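Local coordinates for SusD homolog (Bacteroides thetaiotaomicron VPI-5482, PDB 3IHV), which probably binds glycans at the outer membrane of this gut bacterium, at residues A[303-308]-A[488-493]; A[51-56]-A[500-505]; A[310-315]-A[459-464]. All blocks are in the same frame, centred on the assembly; numbering follows the deposited sequence.

Contact 1 (A[303-308]-A[488-493]). With NA (sodium ion), chain E.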
# COMPACT_ATOMS: atom_id res chain seq x y z
N LYS A 303 -5.44 14.83 0.85
CA LYS A 303 -6.76 15.37 0.74
C LYS A 303 -7.59 14.50 -0.19
O LYS A 303 -7.07 13.89 -1.11
CB LYS A 303 -6.70 16.81 0.22
CG LYS A 303 -5.90 17.75 1.09
CD LYS A 303 -6.38 17.69 2.55
CE LYS A 303 -5.84 18.85 3.37
NZ LYS A 303 -6.31 18.69 4.81
N VAL A 304 -8.88 14.43 0.09
CA VAL A 304 -9.79 13.59 -0.68
C VAL A 304 -10.41 14.34 -1.84
O VAL A 304 -10.93 15.46 -1.67
CB VAL A 304 -10.93 13.02 0.22
CG1 VAL A 304 -11.90 12.13 -0.62
CG2 VAL A 304 -10.36 12.27 1.42
N VAL A 305 -10.37 13.74 -3.03
CA VAL A 305 -10.97 14.38 -4.20
C VAL A 305 -12.48 14.44 -4.00
O VAL A 305 -13.12 13.40 -3.78
CB VAL A 305 -10.55 13.66 -5.48
CG1 VAL A 305 -11.28 14.23 -6.73
CG2 VAL A 305 -8.98 13.75 -5.67
N HIS A 306 -13.08 15.63 -4.08
CA HIS A 306 -14.49 15.72 -3.68
C HIS A 306 -15.49 14.95 -4.55
O HIS A 306 -16.51 14.48 -4.06
CB HIS A 306 -14.97 17.14 -3.45
CG HIS A 306 -16.15 17.19 -2.54
ND1 HIS A 306 -16.05 16.82 -1.22
CD2 HIS A 306 -17.45 17.46 -2.78
CE1 HIS A 306 -17.25 16.94 -0.66
NE2 HIS A 306 -18.11 17.33 -1.58
N THR A 307 -15.19 14.81 -5.84
CA THR A 307 -16.05 14.03 -6.71
C THR A 307 -16.15 12.55 -6.25
O THR A 307 -17.20 11.91 -6.44
CB THR A 307 -15.62 14.16 -8.14
OG1 THR A 307 -14.21 14.06 -8.22
CG2 THR A 307 -16.06 15.58 -8.71
N PHE A 308 -15.10 12.02 -5.65
CA PHE A 308 -15.14 10.69 -5.06
C PHE A 308 -16.17 10.67 -3.92
O PHE A 308 -17.01 9.75 -3.83
CB PHE A 308 -13.74 10.28 -4.58
CG PHE A 308 -13.67 8.93 -3.90
CD1 PHE A 308 -14.18 7.80 -4.51
CD2 PHE A 308 -13.01 8.77 -2.67
CE1 PHE A 308 -14.07 6.57 -3.92
CE2 PHE A 308 -12.91 7.53 -2.09
CZ PHE A 308 -13.45 6.45 -2.71
N LYS A 488 -12.00 17.24 -15.27
CA LYS A 488 -13.30 17.68 -15.83
C LYS A 488 -14.42 17.61 -14.81
O LYS A 488 -15.18 18.56 -14.64
CB LYS A 488 -13.72 16.77 -16.99
CG LYS A 488 -12.78 16.78 -18.10
CD LYS A 488 -13.26 16.00 -19.31
CE LYS A 488 -12.16 16.01 -20.41
NZ LYS A 488 -12.39 15.08 -21.57
N GLU A 489 -14.48 16.49 -14.09
CA GLU A 489 -15.54 16.28 -13.12
C GLU A 489 -15.52 17.27 -11.98
O GLU A 489 -16.57 17.76 -11.57
CB GLU A 489 -15.56 14.84 -12.63
CG GLU A 489 -15.88 13.79 -13.73
CD GLU A 489 -17.35 13.78 -14.17
OE1 GLU A 489 -18.22 14.33 -13.46
OE2 GLU A 489 -17.61 13.23 -15.25
N LEU A 490 -14.34 17.60 -11.47
CA LEU A 490 -14.23 18.62 -10.45
C LEU A 490 -14.67 19.95 -11.02
O LEU A 490 -15.31 20.73 -10.32
CB LEU A 490 -12.78 18.71 -9.92
CG LEU A 490 -12.30 17.55 -9.08
CD1 LEU A 490 -10.75 17.54 -8.93
CD2 LEU A 490 -12.99 17.60 -7.70
N GLY A 491 -14.36 20.19 -12.30
CA GLY A 491 -14.76 21.43 -12.94
C GLY A 491 -16.27 21.53 -13.05
O GLY A 491 -16.82 22.62 -12.86
N TYR A 492 -16.95 20.42 -13.34
CA TYR A 492 -18.42 20.43 -13.38
C TYR A 492 -18.98 20.74 -11.95
O TYR A 492 -19.89 21.54 -11.79
CB TYR A 492 -19.00 19.10 -13.88
CG TYR A 492 -18.53 18.60 -15.25
CD1 TYR A 492 -18.36 19.45 -16.31
CD2 TYR A 492 -18.37 17.23 -15.48
CE1 TYR A 492 -17.95 18.97 -17.55
CE2 TYR A 492 -17.97 16.74 -16.71
CZ TYR A 492 -17.76 17.62 -17.74
OH TYR A 492 -17.36 17.12 -18.97
N TRP A 493 -18.46 20.08 -10.94
CA TRP A 493 -18.88 20.33 -9.56
C TRP A 493 -18.71 21.79 -9.05
O TRP A 493 -19.61 22.37 -8.42
CB TRP A 493 -18.10 19.37 -8.66
CG TRP A 493 -18.19 19.70 -7.22
CD1 TRP A 493 -19.30 19.67 -6.46
CD2 TRP A 493 -17.11 20.08 -6.38
NE1 TRP A 493 -18.98 20.00 -5.16
CE2 TRP A 493 -17.63 20.25 -5.09
CE3 TRP A 493 -15.74 20.28 -6.59
CZ2 TRP A 493 -16.84 20.64 -4.01
CZ3 TRP A 493 -14.94 20.65 -5.51
CH2 TRP A 493 -15.50 20.81 -4.24
NA NA E . -18.77 24.08 -12.74
O HOH W 1 -20.81 24.63 -12.95
O HOH W 2 -18.80 23.64 -15.24
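His306 lays its CB and the near side of its imidazole over one face of the Trp493 indole. CB stands 4.0 Å from the centroid of the six-membered ring of Trp493, 19° off the ring normal, a CH-pi contact, while CD2 of His306 reaches CZ2 of Trp493 at 3.5 Å, above the rim. The two ring planes are inclined at 33°, an oblique pairing. In each residue CG lies anti to the backbone N, on a bond that points the side chain toward the other segment. Both rings have partners outside the pair: Trp493 NE1 donates to the carbonyl oxygen of Pro356, and the Tyr366 ring meets that of His306 edge-to-face.

One helical turn back, Leu490 packs against Val305 and Thr307. Its CD2 lies 3.9 Å from Val305 CG1 and 3.8 Å from Thr307 OG1, and its side chain crosses both at about a right angle. The methyl CG2 of Thr307 rests on the backbone, 3.6 Å from Glu489 O. At the C-terminal end of the same helix, Gly491 O binds a sodium ion at 2.4 Å, and Tyr492 O, Trp494 O and two waters also coordinate it. The arrangement is a helix-to-helix packing in the SusD fold, joining the start of helix 306-313, with Val305 at its N-cap position, to the sodium-binding C-terminal end of helix 479-493.

Contact 2 (A[51-56]-A[500-505])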
# COMPACT_ATOMS: atom_id res chain seq x y z
N ILE A 51 -9.29 9.64 -6.34
CA ILE A 51 -9.72 9.64 -4.95
C ILE A 51 -8.92 10.53 -4.02
O ILE A 51 -9.48 10.99 -3.04
CB ILE A 51 -9.82 8.18 -4.38
CG1 ILE A 51 -8.48 7.56 -4.05
CG2 ILE A 51 -10.65 7.30 -5.35
CD1 ILE A 51 -8.54 6.18 -3.32
N SER A 52 -7.63 10.79 -4.32
CA SER A 52 -6.85 11.61 -3.44
C SER A 52 -5.78 12.40 -4.15
O SER A 52 -5.36 12.07 -5.28
CB SER A 52 -6.23 10.76 -2.30
OG SER A 52 -5.18 9.99 -2.77
N GLN A 53 -5.34 13.44 -3.45
CA GLN A 53 -4.30 14.32 -3.95
C GLN A 53 -3.64 15.00 -2.79
O GLN A 53 -4.16 15.04 -1.65
CB GLN A 53 -4.91 15.39 -4.90
CG GLN A 53 -5.94 16.34 -4.25
CD GLN A 53 -6.39 17.46 -5.16
OE1 GLN A 53 -5.65 17.88 -6.04
NE2 GLN A 53 -7.59 18.01 -4.91
N VAL A 54 -2.49 15.60 -3.07
CA VAL A 54 -1.81 16.35 -2.04
C VAL A 54 -2.55 17.69 -1.78
O VAL A 54 -3.20 18.22 -2.66
CB VAL A 54 -0.35 16.60 -2.41
CG1 VAL A 54 -0.22 17.66 -3.56
CG2 VAL A 54 0.43 17.03 -1.18
N GLU A 55 -2.43 18.21 -0.56
CA GLU A 55 -3.00 19.48 -0.17
C GLU A 55 -2.48 20.64 -1.04
O GLU A 55 -1.35 20.60 -1.53
CB GLU A 55 -2.61 19.78 1.30
CG GLU A 55 -3.16 21.06 1.90
CD GLU A 55 -2.43 22.34 1.53
OE1 GLU A 55 -1.23 22.32 1.14
OE2 GLU A 55 -3.11 23.38 1.65
N GLY A 56 -3.32 21.66 -1.17
CA GLY A 56 -2.92 22.92 -1.83
C GLY A 56 -3.36 23.05 -3.27
O GLY A 56 -3.93 22.12 -3.85
N PRO A 500 -11.38 24.51 -9.22
CA PRO A 500 -11.10 23.69 -8.05
C PRO A 500 -9.63 23.25 -8.05
O PRO A 500 -9.00 23.21 -9.11
CB PRO A 500 -12.00 22.48 -8.28
CG PRO A 500 -12.07 22.38 -9.75
CD PRO A 500 -12.08 23.77 -10.27
N ASN A 501 -9.09 22.92 -6.89
CA ASN A 501 -7.72 22.40 -6.79
C ASN A 501 -7.56 21.03 -7.42
O ASN A 501 -8.20 20.07 -6.98
CB ASN A 501 -7.29 22.21 -5.34
CG ASN A 501 -7.28 23.48 -4.53
OD1 ASN A 501 -7.22 24.60 -5.07
ND2 ASN A 501 -7.33 23.31 -3.20
N TYR A 502 -6.66 20.89 -8.40
CA TYR A 502 -6.34 19.55 -8.95
C TYR A 502 -5.06 19.71 -9.75
O TYR A 502 -5.00 19.44 -10.96
CB TYR A 502 -7.49 18.95 -9.80
CG TYR A 502 -7.36 17.47 -9.96
CD1 TYR A 502 -7.34 16.63 -8.86
CD2 TYR A 502 -7.28 16.90 -11.21
CE1 TYR A 502 -7.21 15.27 -9.02
CE2 TYR A 502 -7.13 15.57 -11.38
CZ TYR A 502 -7.10 14.74 -10.31
OH TYR A 502 -6.93 13.36 -10.50
N SER A 503 -4.01 20.10 -9.03
CA SER A 503 -2.73 20.45 -9.67
C SER A 503 -2.10 19.30 -10.44
O SER A 503 -1.48 19.50 -11.47
CB SER A 503 -1.78 21.00 -8.60
OG SER A 503 -0.55 21.37 -9.21
N VAL A 504 -2.31 18.08 -9.97
CA VAL A 504 -1.79 16.89 -10.66
C VAL A 504 -2.17 16.88 -12.14
O VAL A 504 -1.36 16.48 -12.97
CB VAL A 504 -2.19 15.57 -9.93
CG1 VAL A 504 -3.73 15.36 -9.91
CG2 VAL A 504 -1.48 14.37 -10.56
N ALA A 505 -3.37 17.35 -12.51
CA ALA A 505 -3.75 17.39 -13.95
C ALA A 505 -2.90 18.33 -14.81
O ALA A 505 -2.78 18.14 -16.01
CB ALA A 505 -5.23 17.75 -14.16
O HOH W 3 -3.04 17.60 -7.09
O HOH W 4 -4.49 20.48 -6.19
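Gln53 reaches across to the backbone of Asn501 and Tyr502 with both ends of its carboxamide. Its CG sits between the backbone N and the carbonyl carbon (chi1 62°), and the chain, extended beyond CG, carries the carboxamide across to the other segment. NE2 of Gln53 donates to Asn501 O at 3.0 Å, with an N-H...O angle of 162°. The acceptor lies almost in the amide plane of Gln53, whereas the donor stands well above the carbonyl plane of Asn501. OE1 of Gln53 comes to 3.5 Å from CD1 of Tyr502, the amide plane turned 60° from the ring.

Two waters extend the grip of OE1. Water 3 donates to Gln53 OE1 at 2.8 Å and accepts from Val504 N; water 4, 2.9 Å from the same oxygen, accepts from Ser503 N and also lies near Gly56 O. The amide thus reaches the backbone of three residues by hydrogen bonds, Asn501 directly and Ser503 and Val504 through water. An alanine in place of Gln53 would probably leave Asn501 O without this donor and both waters without an acceptor that helps hold them.

CG1 of Val504 lies 3.4 Å above the ring plane of Tyr502, toward the rim, and the Tyr502 hydroxyl is hydrogen-bonded to Thr49 O. The Asn501 side chain lies beside Gly56, with ND2 3.7 Å from Gly56 O. Strand 52-54 pairs antiparallel with strand 302-304, while the 500-505 segment lies against helix 479-493, where Pro500 and Tyr502 touch Leu490, and ends in the first residues of the weakly bonded helix 504-507.

Contact 3 (A[310-315]-A[459-464]). With EDO (1,2-ethanediol), chain G.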
# COMPACT_ATOMS: atom_id res chain seq x y z
N LEU A 310 -18.70 12.71 -3.57
CA LEU A 310 -20.05 12.81 -4.13
C LEU A 310 -20.55 11.45 -4.65
O LEU A 310 -21.72 11.09 -4.39
CB LEU A 310 -20.11 13.90 -5.20
CG LEU A 310 -19.82 15.32 -4.70
CD1 LEU A 310 -19.79 16.32 -5.88
CD2 LEU A 310 -20.79 15.82 -3.62
N ASP A 311 -19.71 10.71 -5.38
CA ASP A 311 -20.11 9.39 -5.89
C ASP A 311 -20.48 8.48 -4.74
O ASP A 311 -21.54 7.87 -4.73
CB ASP A 311 -19.01 8.69 -6.67
CG ASP A 311 -18.78 9.31 -8.01
OD1 ASP A 311 -19.65 10.08 -8.47
OD2 ASP A 311 -17.69 9.04 -8.58
N TRP A 312 -19.62 8.46 -3.73
CA TRP A 312 -19.82 7.54 -2.61
C TRP A 312 -21.03 7.90 -1.77
O TRP A 312 -21.68 7.01 -1.23
CB TRP A 312 -18.60 7.55 -1.69
CG TRP A 312 -18.33 6.24 -1.02
CD1 TRP A 312 -19.17 5.18 -0.89
CD2 TRP A 312 -17.13 5.89 -0.30
NE1 TRP A 312 -18.55 4.17 -0.20
CE2 TRP A 312 -17.30 4.57 0.17
CE3 TRP A 312 -15.91 6.55 -0.05
CZ2 TRP A 312 -16.31 3.90 0.91
CZ3 TRP A 312 -14.93 5.89 0.65
CH2 TRP A 312 -15.13 4.58 1.14
N ARG A 313 -21.35 9.19 -1.65
CA ARG A 313 -22.52 9.61 -0.89
C ARG A 313 -23.86 9.08 -1.43
O ARG A 313 -24.83 9.04 -0.68
CB ARG A 313 -22.58 11.12 -0.71
CG ARG A 313 -21.50 11.62 0.23
CD ARG A 313 -21.59 13.11 0.49
NE ARG A 313 -20.74 13.48 1.63
CZ ARG A 313 -20.63 14.70 2.12
NH1 ARG A 313 -21.34 15.70 1.60
NH2 ARG A 313 -19.84 14.93 3.17
N GLU A 314 -23.90 8.74 -2.71
CA GLU A 314 -25.10 8.14 -3.29
C GLU A 314 -25.45 6.77 -2.67
O GLU A 314 -26.61 6.44 -2.55
CB GLU A 314 -24.93 8.02 -4.81
CG GLU A 314 -24.87 9.36 -5.52
CD GLU A 314 -26.17 10.20 -5.34
OE1 GLU A 314 -27.28 9.75 -5.74
OE2 GLU A 314 -26.09 11.32 -4.78
N ASP A 315 -24.44 5.99 -2.27
CA ASP A 315 -24.63 4.65 -1.65
C ASP A 315 -24.74 4.81 -0.14
O ASP A 315 -23.81 4.49 0.64
CB ASP A 315 -23.44 3.76 -1.97
CG ASP A 315 -23.31 3.47 -3.47
OD1 ASP A 315 -24.29 3.77 -4.16
OD2 ASP A 315 -22.28 2.93 -3.90
N ARG A 459 -12.86 -1.41 -5.46
CA ARG A 459 -11.51 -1.22 -4.94
C ARG A 459 -11.34 0.16 -4.31
O ARG A 459 -10.65 0.28 -3.27
CB ARG A 459 -10.45 -1.49 -6.02
CG ARG A 459 -10.39 -2.97 -6.43
CD ARG A 459 -9.24 -3.23 -7.39
NE ARG A 459 -7.93 -3.10 -6.73
CZ ARG A 459 -7.42 -3.99 -5.89
NH1 ARG A 459 -8.07 -5.11 -5.55
NH2 ARG A 459 -6.26 -3.72 -5.33
N SER A 460 -11.95 1.19 -4.91
CA SER A 460 -11.91 2.51 -4.30
C SER A 460 -12.68 2.53 -3.00
O SER A 460 -12.19 3.05 -2.00
CB SER A 460 -12.38 3.60 -5.27
OG SER A 460 -13.78 3.60 -5.45
N TYR A 461 -13.88 1.94 -2.96
CA TYR A 461 -14.71 1.91 -1.73
C TYR A 461 -14.12 1.06 -0.62
O TYR A 461 -14.26 1.39 0.57
CB TYR A 461 -16.15 1.49 -2.04
CG TYR A 461 -16.92 2.44 -2.97
CD1 TYR A 461 -16.56 3.78 -3.12
CD2 TYR A 461 -18.08 2.02 -3.58
CE1 TYR A 461 -17.30 4.64 -3.91
CE2 TYR A 461 -18.85 2.88 -4.35
CZ TYR A 461 -18.45 4.19 -4.51
OH TYR A 461 -19.21 5.03 -5.29
N GLU A 462 -13.41 -0.01 -1.00
CA GLU A 462 -12.85 -0.89 0.01
C GLU A 462 -11.50 -0.44 0.54
O GLU A 462 -11.23 -0.52 1.75
CB GLU A 462 -12.73 -2.31 -0.55
CG GLU A 462 -12.16 -3.31 0.47
CD GLU A 462 -12.99 -3.45 1.75
OE1 GLU A 462 -14.23 -3.13 1.76
OE2 GLU A 462 -12.38 -3.85 2.78
N LEU A 463 -10.65 0.02 -0.37
CA LEU A 463 -9.23 0.24 -0.09
C LEU A 463 -8.75 1.70 -0.17
O LEU A 463 -7.55 1.94 -0.19
CB LEU A 463 -8.44 -0.59 -1.11
CG LEU A 463 -8.75 -2.08 -1.16
CD1 LEU A 463 -8.15 -2.69 -2.45
CD2 LEU A 463 -8.21 -2.77 0.04
N SER A 464 -9.67 2.66 -0.21
CA SER A 464 -9.31 4.05 -0.39
C SER A 464 -8.19 4.47 0.53
O SER A 464 -8.20 4.08 1.68
CB SER A 464 -10.53 4.97 -0.15
OG SER A 464 -11.06 4.87 1.15
C1 EDO G . -17.88 11.19 3.73
O1 EDO G . -19.02 11.43 2.87
C2 EDO G . -17.28 12.44 4.30
O2 EDO G . -18.27 13.24 4.94
O HOH W 5 -17.48 5.87 -7.65
O HOH W 6 -21.44 4.09 -6.18
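The hydroxyl of Tyr461 is held by two waters: water 6 lies 2.6 Å from Tyr461 OH, in the plane of the ring, and water 5 at 3.0 Å. Water 6 donates to OD2 of Asp315 at 2.7 Å, and water 5 makes a weak bond to OD2 of Asp311, so that the phenol is linked to the carboxylates of Asp311 and Asp315. This is a helix-to-helix contact of the SusD fold, helix 306-313 packing on the C-terminal end of helix 448-463, and a face-to-face aromatic stack carries it.

The Tyr461 ring lies over the five-membered ring of Trp312, with centroids 3.8 Å apart and planes at 11°. The side chains slide past each other in opposite directions, and CE1 of Tyr461 approaches CG of Trp312 to 3.5 Å. The far end of the indole continues over the backbone, where CZ2 of Trp312 lies 3.3 Å from Tyr461 O, and Ser464 OG meets its edge near the ring plane. Asp318 OD2 accepts from Trp312 NE1, a bond that restrains the indole, and Arg320 and Ser324 also touch it.

Asp315 comes to the tyrosine from a different direction: its carboxylate plane is turned 84° from the ring, and OD2 of Asp315 stands 3.5 Å from CE2 of Tyr461.

Overall arrangement
From the N terminus, the chain first reaches strand 52-54, whose partner in contact 2, residues 500-505, comes more than 440 residues later; this is the widest loop of the three. Inside it lies contact 1, which closes the chain between 303-308 and 488-493, and inside that lies contact 3, between 310-315 and 459-464. The loops are thus concentric and none cross. Strand 302-304 pairs with strand 52-54, joining contact 1 to contact 2, and helix 306-313 serves both contact 1 and contact 3. Phe308 packs on Ser460 and Tyr461, and Ile51, just before strand 52-54, on Ser464, so the three contacts also touch one another.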